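Local coordinates for B12-binding domain-containing protein (Kitasatospora setae, PDB 6WTE), which binds cobalamin and a [4Fe-4S] cluster and acts as a radical S-adenosylmethionine methyltransferase that probably transfers its methyl group by non-radical chemistry, at residues A21-T26 against Y197-G202. Numbering follows the deposited sequence.
Sequences ALDVLT and YRRRSG
Helix 20-31, the first helix of the Rossmann-like cobalamin-binding domain, is crossed at residues 21-26 by an irregular run of chain, 197-202, on its way to helix 209-214. The backbones come nearest at Val24 and Tyr197, whose CA atoms are 5.5 Å apart, and Asp23 lies across from Arg199. Asp23 carries the polar half. Its OD2 takes the N-H of Arg199 NE at 2.9 Å in a salt bridge; the oxygen lies in the guanidinium plane but is approached on its anti side, with the two flat groups turned 66° apart. Bends at chi2 and chi3 fold the Arg199 chain back toward the helix, while NH1 pairs with Glu255, so the one guanidinium joins the cobalamin domain to the radical SAM region. An alanine in place of Arg199 would probably leave the buried carboxylate of Asp23 without its direct cationic mate, although Asn209 also binds OD2. Water 2 closes a ring between OD2 and Arg199 NH2, and water 1 joins OD1 to the backbone N of Arg200. Beside this polar patch, Val24 CG2 sits over one face of the Tyr197 ring in a CH-pi contact, 4.0 Å from its centroid and displaced toward CD2 and CE2. Val24 also touches cobalamin, so this packing adjoins the cofactor pocket. Farther along the helix, Arg200, salt-bridged to Glu30, brings the edge of its guanidinium to Thr26, with NH1 3.8 Å from CG2.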
loop_
_atom_site.group_PDB
_atom_site.type_symbol
_atom_site.label_atom_id
_atom_site.label_comp_id
_atom_site.label_asym_id
_atom_site.label_seq_id
_atom_site.Cartn_x
_atom_site.Cartn_y
_atom_site.Cartn_z
ATOM N N ALA A 21 8.142 -7.168 -1.982
ATOM C CA ALA A 21 9.197 -6.823 -1.032
ATOM C C ALA A 21 10.217 -7.941 -0.895
ATOM O O ALA A 21 11.426 -7.692 -0.865
ATOM C CB ALA A 21 8.587 -6.514 0.335
ATOM N N LEU A 22 9.747 -9.187 -0.831
ATOM C CA LEU A 22 10.668 -10.289 -0.597
ATOM C C LEU A 22 11.576 -10.532 -1.800
ATOM O O LEU A 22 12.726 -10.956 -1.629
ATOM C CB LEU A 22 9.883 -11.550 -0.213
ATOM C CG LEU A 22 9.037 -11.466 1.070
ATOM C CD1 LEU A 22 8.581 -12.854 1.529
ATOM C CD2 LEU A 22 9.796 -10.764 2.206
ATOM N N ASP A 23 11.104 -10.244 -3.020
ATOM C CA ASP A 23 11.992 -10.352 -4.173
ATOM C C ASP A 23 13.085 -9.291 -4.121
ATOM O O ASP A 23 14.241 -9.564 -4.472
ATOM C CB ASP A 23 11.203 -10.236 -5.482
ATOM C CG ASP A 23 10.581 -11.556 -5.927
ATOM O OD1 ASP A 23 10.987 -12.638 -5.438
ATOM O OD2 ASP A 23 9.691 -11.516 -6.807
ATOM N N VAL A 24 12.736 -8.072 -3.699
ATOM C CA VAL A 24 13.737 -7.020 -3.538
ATOM C C VAL A 24 14.770 -7.432 -2.494
ATOM O O VAL A 24 15.983 -7.314 -2.711
ATOM C CB VAL A 24 13.066 -5.688 -3.153
ATOM C CG1 VAL A 24 14.113 -4.588 -3.033
ATOM C CG2 VAL A 24 11.994 -5.293 -4.170
ATOM N N LEU A 25 14.299 -7.919 -1.344
ATOM C CA LEU A 25 15.210 -8.292 -0.265
ATOM C C LEU A 25 16.053 -9.501 -0.643
ATOM O O LEU A 25 17.243 -9.560 -0.307
ATOM C CB LEU A 25 14.420 -8.573 1.012
ATOM C CG LEU A 25 13.580 -7.429 1.558
ATOM C CD1 LEU A 25 12.841 -7.905 2.811
ATOM C CD2 LEU A 25 14.464 -6.231 1.879
ATOM N N THR A 26 15.452 -10.476 -1.332
ATOM C CA THR A 26 16.198 -11.660 -1.748
ATOM C C THR A 26 17.350 -11.276 -2.667
ATOM O O THR A 26 18.479 -11.739 -2.490
ATOM C CB THR A 26 15.269 -12.663 -2.434
ATOM O OG1 THR A 26 14.311 -13.164 -1.489
ATOM C CG2 THR A 26 16.068 -13.825 -3.042
ATOM N N TYR A 197 15.801 -6.553 -9.778
ATOM C CA TYR A 197 15.219 -7.429 -8.770
ATOM C C TYR A 197 14.820 -8.736 -9.445
ATOM O O TYR A 197 14.075 -8.727 -10.430
ATOM C CB TYR A 197 14.023 -6.764 -8.091
ATOM C CG TYR A 197 14.299 -5.374 -7.533
ATOM C CD1 TYR A 197 15.565 -5.009 -7.070
ATOM C CD2 TYR A 197 13.290 -4.422 -7.486
ATOM C CE1 TYR A 197 15.807 -3.731 -6.577
ATOM C CE2 TYR A 197 13.520 -3.160 -6.985
ATOM C CZ TYR A 197 14.776 -2.813 -6.540
ATOM O OH TYR A 197 14.985 -1.536 -6.052
ATOM N N ARG A 198 15.355 -9.853 -8.960
ATOM C CA ARG A 198 15.113 -11.132 -9.614
ATOM C C ARG A 198 13.711 -11.625 -9.270
ATOM O O ARG A 198 13.344 -11.723 -8.094
ATOM C CB ARG A 198 16.191 -12.145 -9.229
ATOM C CG ARG A 198 17.546 -11.797 -9.852
ATOM C CD ARG A 198 18.614 -12.854 -9.617
ATOM N NE ARG A 198 19.059 -12.888 -8.228
ATOM C CZ ARG A 198 20.049 -12.149 -7.734
ATOM N NH1 ARG A 198 20.716 -11.310 -8.516
ATOM N NH2 ARG A 198 20.376 -12.257 -6.451
ATOM N N ARG A 199 12.917 -11.889 -10.304
ATOM C CA ARG A 199 11.530 -12.316 -10.160
ATOM C C ARG A 199 11.438 -13.728 -10.711
ATOM O O ARG A 199 11.531 -13.930 -11.926
ATOM C CB ARG A 199 10.577 -11.375 -10.898
ATOM C CG ARG A 199 10.923 -9.897 -10.754
ATOM C CD ARG A 199 10.826 -9.414 -9.292
ATOM N NE ARG A 199 9.457 -9.446 -8.781
ATOM C CZ ARG A 199 8.511 -8.577 -9.127
ATOM N NH1 ARG A 199 8.787 -7.608 -9.995
ATOM N NH2 ARG A 199 7.289 -8.677 -8.613
ATOM N N ARG A 200 11.263 -14.697 -9.824
ATOM C CA ARG A 200 11.324 -16.101 -10.191
ATOM C C ARG A 200 9.935 -16.718 -10.139
ATOM O O ARG A 200 9.014 -16.183 -9.521
ATOM C CB ARG A 200 12.276 -16.863 -9.259
ATOM C CG ARG A 200 13.720 -16.369 -9.286
ATOM C CD ARG A 200 14.542 -17.091 -8.222
ATOM N NE ARG A 200 15.983 -16.874 -8.349
ATOM C CZ ARG A 200 16.722 -16.180 -7.486
ATOM N NH1 ARG A 200 16.161 -15.618 -6.421
ATOM N NH2 ARG A 200 18.029 -16.049 -7.686
ATOM N N SER A 201 9.795 -17.858 -10.808
ATOM C CA SER A 201 8.554 -18.615 -10.806
ATOM C C SER A 201 8.872 -20.099 -10.750
ATOM O O SER A 201 9.837 -20.559 -11.367
ATOM C CB SER A 201 7.709 -18.315 -12.046
ATOM O OG SER A 201 7.296 -16.965 -12.061
ATOM N N GLY A 202 8.056 -20.841 -10.006
ATOM C CA GLY A 202 8.245 -22.273 -9.889
ATOM C C GLY A 202 9.483 -22.701 -9.135
ATOM O O GLY A 202 9.852 -23.876 -9.206
HETATM O O HOH W 1 10.927 -14.838 -7.001
HETATM O O HOH W 2 7.083 -10.549 -6.377
HETATM O O HOH W 3 14.733 -12.175 -5.966
HETATM O O HOH W 4 13.716 -14.744 -6.020
#